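Local coordinates for peptidase M42 (Thaumarchaeota archaeon SCGC AB-539-E09, PDB 5DS0) that acts as a metal-dependent TET aminopeptidase of the M42 family, which cleaves residues from the N-terminus of peptides inside a twelve-subunit shell, at the interface of chains A and B and the interface of chains A and C. Coordinates in Å, arbitrary orientation; residue numbers count along the deposited sequence, not the author numbering. Chains: chain A/B/C, Peptidase M42.

Contact 1: the interface of chains A and B. Residues chain A 78, 80, 82, 115-118, 137; chain B 243-245, 323.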
# COMPACT_ATOMS: atom_id res chain seq x y z
N SER A 78 -7.68 -36.44 6.16
CA SER A 78 -8.71 -35.83 5.31
C SER A 78 -9.49 -36.90 4.59
O SER A 78 -9.03 -38.03 4.43
CB SER A 78 -8.08 -34.87 4.29
OG SER A 78 -7.57 -35.58 3.18
N GLU A 80 -9.90 -37.38 1.58
CA GLU A 80 -9.23 -37.86 0.37
C GLU A 80 -7.99 -38.71 0.65
O GLU A 80 -7.38 -39.21 -0.30
CB GLU A 80 -8.83 -36.68 -0.54
CG GLU A 80 -9.95 -35.70 -0.88
CD GLU A 80 -10.09 -34.55 0.13
OE1 GLU A 80 -9.71 -34.73 1.31
OE2 GLU A 80 -10.60 -33.48 -0.25
N TYR A 82 -5.21 -37.79 2.85
CA TYR A 82 -4.03 -36.99 3.12
C TYR A 82 -3.99 -36.74 4.59
O TYR A 82 -5.04 -36.75 5.25
CB TYR A 82 -4.11 -35.67 2.35
CG TYR A 82 -3.83 -35.85 0.87
CD1 TYR A 82 -4.82 -36.31 -0.01
CD2 TYR A 82 -2.58 -35.57 0.34
CE1 TYR A 82 -4.56 -36.47 -1.37
CE2 TYR A 82 -2.32 -35.72 -1.02
CZ TYR A 82 -3.30 -36.18 -1.87
OH TYR A 82 -3.01 -36.32 -3.21
N ALA A 115 3.32 -32.03 1.00
CA ALA A 115 2.76 -31.45 -0.22
C ALA A 115 1.82 -30.30 0.07
O ALA A 115 1.40 -30.09 1.21
CB ALA A 115 2.02 -32.52 -1.00
N SER A 116 1.51 -29.54 -0.98
CA SER A 116 0.51 -28.49 -0.91
C SER A 116 -0.31 -28.48 -2.18
O SER A 116 -0.08 -29.29 -3.07
CB SER A 116 1.17 -27.12 -0.74
OG SER A 116 1.80 -26.72 -1.94
N LYS A 117 -1.28 -27.58 -2.25
CA LYS A 117 -1.98 -27.32 -3.50
C LYS A 117 -0.96 -26.80 -4.50
O LYS A 117 -0.14 -25.94 -4.14
CB LYS A 117 -3.08 -26.29 -3.31
CG LYS A 117 -4.40 -26.89 -2.86
CD LYS A 117 -5.45 -25.81 -2.65
CE LYS A 117 -5.29 -25.11 -1.30
NZ LYS A 117 -6.29 -24.03 -1.13
N PRO A 118 -0.98 -27.32 -5.75
CA PRO A 118 -0.04 -26.88 -6.80
C PRO A 118 -0.37 -25.47 -7.23
O PRO A 118 -1.54 -25.13 -7.27
CB PRO A 118 -0.30 -27.84 -7.96
CG PRO A 118 -1.38 -28.78 -7.53
CD PRO A 118 -1.96 -28.31 -6.24
N PHE A 137 0.17 -30.64 3.76
CA PHE A 137 -0.21 -31.95 4.28
C PHE A 137 0.75 -32.99 3.78
O PHE A 137 1.66 -32.69 3.03
CB PHE A 137 -1.63 -32.32 3.87
CG PHE A 137 -2.01 -31.73 2.60
CD1 PHE A 137 -1.51 -32.27 1.44
CD2 PHE A 137 -2.83 -30.60 2.56
CE1 PHE A 137 -1.83 -31.71 0.22
CE2 PHE A 137 -3.15 -30.02 1.35
CZ PHE A 137 -2.65 -30.58 0.17
N ASP B 243 -5.50 -34.80 -6.93
CA ASP B 243 -6.03 -35.61 -5.82
C ASP B 243 -5.93 -34.84 -4.51
O ASP B 243 -6.42 -35.30 -3.48
CB ASP B 243 -5.27 -36.94 -5.71
CG ASP B 243 -5.45 -37.83 -6.94
OD1 ASP B 243 -6.18 -37.43 -7.88
OD2 ASP B 243 -4.88 -38.94 -6.99
N VAL B 244 -5.33 -33.65 -4.57
CA VAL B 244 -5.01 -32.86 -3.37
C VAL B 244 -6.20 -31.97 -2.95
O VAL B 244 -6.87 -31.40 -3.80
CB VAL B 244 -3.74 -32.04 -3.59
CG1 VAL B 244 -2.63 -32.84 -4.29
CG2 VAL B 244 -4.09 -30.82 -4.40
N PRO B 245 -6.44 -31.84 -1.62
CA PRO B 245 -7.60 -31.08 -1.11
C PRO B 245 -7.55 -29.58 -1.45
O PRO B 245 -8.52 -29.03 -1.97
CB PRO B 245 -7.55 -31.30 0.42
CG PRO B 245 -6.60 -32.42 0.66
CD PRO B 245 -5.66 -32.43 -0.51
N HIS B 323 2.88 -34.63 -7.92
CA HIS B 323 4.11 -33.93 -7.59
C HIS B 323 5.21 -34.08 -8.63
O HIS B 323 6.37 -34.41 -8.31
CB HIS B 323 4.62 -34.36 -6.21
CG HIS B 323 3.53 -34.60 -5.21
ND1 HIS B 323 2.65 -33.62 -4.84
CD2 HIS B 323 3.17 -35.71 -4.54
CE1 HIS B 323 1.79 -34.11 -3.96
NE2 HIS B 323 2.09 -35.38 -3.76
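This patch is an apolar part of the two-fold interface between two identical subunits. No hydrogen bond crosses it. A short loop of chain B, B:Asp243 to B:Pro245, lies against A:Tyr82 of strand 82-88, A:Phe137 of strand 137-139, and the loops at A:Glu80 and at A:Lys117 to A:Pro118. Strand 108-115 meets B:His323 separately.

Ring packing comes first. B:Pro245 is the main plug and buries 112 Å² against chain A. Its CD meets the tip of the A:Phe137 ring, 3.6 Å from CZ. The same CD also sits over one face of the A:Tyr82 ring, toward the rim. Its CB and CG turn to the bent side chain of A:Glu80, with CB 3.8 Å from carboxylate OE2. The A:Tyr82 ring crosses B:Asp243 at about a right angle, and its phenol OH lies 3.4 Å from B:Asp243 CB.

Aliphatic contacts flank the rings. B:Val244 points CG1 at the phenol OH and CG2 at A:Pro118 CD, the latter pair tip to tip at 3.8 Å.

The polar groups are tied within chain A. The A:Ser78 hydroxyl OG donates to A:Glu80 OE1 at 3.0 Å, on the anti lone pair of that carboxylate oxygen. It also accepts a hydrogen bond from the backbone N of A:Tyr82. These bonds probably steady the carboxylate beside the proline.

At the far end, imidazole CE1 of B:His323 touches the methyl CB of A:Ala115 at 3.4 Å.

Contact 2: the interface of chains A and C. Residues chain A 250, 253, 264-265, 292, 294; chain C 73-75, 86, 155-156.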
# COMPACT_ATOMS: atom_id res chain seq x y z
N HIS A 250 28.85 -11.58 11.98
CA HIS A 250 28.56 -11.35 13.39
C HIS A 250 27.36 -12.10 13.96
O HIS A 250 27.33 -12.39 15.16
CB HIS A 250 28.44 -9.84 13.69
CG HIS A 250 27.32 -9.13 12.98
ND1 HIS A 250 26.04 -9.05 13.48
CD2 HIS A 250 27.33 -8.40 11.84
CE1 HIS A 250 25.29 -8.32 12.66
NE2 HIS A 250 26.05 -7.91 11.66
N LEU A 253 29.01 -16.65 14.15
CA LEU A 253 30.46 -16.61 14.23
C LEU A 253 31.16 -17.91 13.82
O LEU A 253 32.27 -17.85 13.31
CB LEU A 253 30.90 -16.22 15.64
CG LEU A 253 30.65 -14.75 16.03
CD1 LEU A 253 30.53 -14.61 17.55
CD2 LEU A 253 31.73 -13.83 15.46
N THR A 264 29.20 -17.85 24.53
CA THR A 264 29.46 -16.77 25.47
C THR A 264 28.20 -16.03 25.90
O THR A 264 28.23 -15.27 26.85
CB THR A 264 30.40 -15.73 24.85
OG1 THR A 264 29.81 -15.21 23.65
CG2 THR A 264 31.74 -16.35 24.50
N TYR A 265 27.12 -16.23 25.16
CA TYR A 265 25.82 -15.67 25.49
C TYR A 265 24.74 -16.31 24.64
O TYR A 265 24.93 -16.51 23.45
CB TYR A 265 25.79 -14.15 25.28
CG TYR A 265 24.38 -13.61 25.33
CD1 TYR A 265 23.70 -13.52 26.54
CD2 TYR A 265 23.70 -13.24 24.16
CE1 TYR A 265 22.40 -13.04 26.61
CE2 TYR A 265 22.39 -12.78 24.22
CZ TYR A 265 21.75 -12.68 25.44
OH TYR A 265 20.45 -12.24 25.53
N LEU A 292 34.77 -18.83 19.74
CA LEU A 292 33.84 -18.11 20.58
C LEU A 292 32.59 -17.80 19.80
O LEU A 292 32.65 -17.31 18.68
CB LEU A 292 34.46 -16.82 21.08
CG LEU A 292 35.65 -16.99 22.02
CD1 LEU A 292 36.07 -15.64 22.56
CD2 LEU A 292 35.32 -17.93 23.18
N GLN A 294 28.06 -16.92 19.89
CA GLN A 294 26.96 -16.27 20.57
C GLN A 294 25.67 -16.56 19.83
O GLN A 294 25.60 -16.32 18.65
CB GLN A 294 27.23 -14.77 20.60
CG GLN A 294 26.94 -14.13 21.94
CD GLN A 294 27.48 -12.71 22.05
OE1 GLN A 294 26.79 -11.74 21.72
NE2 GLN A 294 28.70 -12.58 22.57
N ILE C 73 26.64 -6.70 25.31
CA ILE C 73 27.73 -7.65 25.32
C ILE C 73 28.33 -7.68 23.92
O ILE C 73 27.61 -7.58 22.93
CB ILE C 73 27.23 -9.05 25.74
CG1 ILE C 73 28.41 -10.00 25.93
CG2 ILE C 73 26.24 -9.63 24.74
CD1 ILE C 73 28.04 -11.24 26.71
N VAL C 74 29.65 -7.79 23.85
CA VAL C 74 30.35 -7.73 22.57
C VAL C 74 30.07 -9.01 21.79
O VAL C 74 30.31 -10.11 22.29
CB VAL C 74 31.88 -7.57 22.76
CG1 VAL C 74 32.58 -7.54 21.42
CG2 VAL C 74 32.19 -6.28 23.51
N SER C 75 29.59 -8.86 20.57
CA SER C 75 29.28 -10.01 19.73
C SER C 75 30.29 -10.23 18.61
O SER C 75 30.33 -11.32 18.04
CB SER C 75 27.86 -9.89 19.15
OG SER C 75 27.74 -8.85 18.19
N ASN C 86 25.20 -7.56 21.32
CA ASN C 86 23.83 -7.95 21.64
C ASN C 86 23.39 -7.21 22.88
O ASN C 86 24.21 -6.82 23.70
CB ASN C 86 23.74 -9.45 21.84
CG ASN C 86 23.66 -10.19 20.54
OD1 ASN C 86 22.79 -9.92 19.72
ND2 ASN C 86 24.58 -11.12 20.31
N VAL C 155 35.11 -11.15 22.20
CA VAL C 155 33.71 -11.55 22.11
C VAL C 155 33.30 -12.07 23.49
O VAL C 155 34.05 -12.79 24.13
CB VAL C 155 33.47 -12.58 20.98
CG1 VAL C 155 32.14 -13.30 21.14
CG2 VAL C 155 33.50 -11.89 19.63
N GLY C 156 32.10 -11.69 23.92
CA GLY C 156 31.61 -12.06 25.23
C GLY C 156 31.90 -11.05 26.34
O GLY C 156 31.44 -11.24 27.45
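A:Gln294, on strand 291-295, is the central residue of this part of the interface between chains A and C. It hides 75 Å² against chain C and reaches toward strands 71-77 and 82-88 and the loop at C:Val155 and C:Gly156.

From CB the chain runs extended beyond CG (chi2 168°), which carries the amide across to chain C. CG comes near C:Asn86 ND2. The amide carbon CD lies 4.0 Å from C:Ser75 CA. At the tip the two amide atoms part. Carbonyl OE1 accepts a hydrogen bond from C:Asn86 ND2 at 2.7 Å. The donor sits in the carbonyl plane, on a lone pair, and the bond is fairly straight (160° at H). The two side chains meet tip to tip with their amide planes turned 55° apart. OE1 also has the C:Ser75 CB and C:Ile73 CG2 carbons beside it.

NE2 gives two hydrogen bonds. One goes to the backbone O of C:Val74 at 3.0 Å, and NE2 stands above that carbonyl plane. In the other, A:Gln294 NE2 donates to the hydroxyl OG1 of A:Thr264 in its own chain, 3.1 Å away and close to the amide plane. Three bonds thus fix the rotation of the amide and tell its O from its N. An alanine here removes the amide and with it both bonds to chain C and the one to A:Thr264, which would probably weaken this join and loosen the packing on C:Ser75.

Apolar contacts lie on either side of the amide. A:Thr264 CB packs on C:Gly156 CA, and A:Tyr265 CB on C:Ile73 CD1 (3.9 Å). C:Val155 points CG1 toward NE2 and meets A:Leu253 tip to tip. A:Leu253 CD1 also approaches the backbone O of C:Ser75, at 3.3 Å.

The patch joins two subunits by a specific amide clasp beside apolar contacts, and so probably helps build the twelve-subunit TET particle.

The C-alpha centres of contact 1 and contact 2 lie about 44 Å apart, so these patches are well separated. Strand 82-88 serves both. It supplies a tyrosine in contact 1 and, from another subunit, an asparagine in contact 2. The residues described in one do not recur in the other. Contact 1 is part of a two-fold interface and repeats with the chains exchanged, whereas contact 2 belongs to an interface without an exact two-fold. Together they link each subunit to different partners, as a closed particle of twelve copies would require.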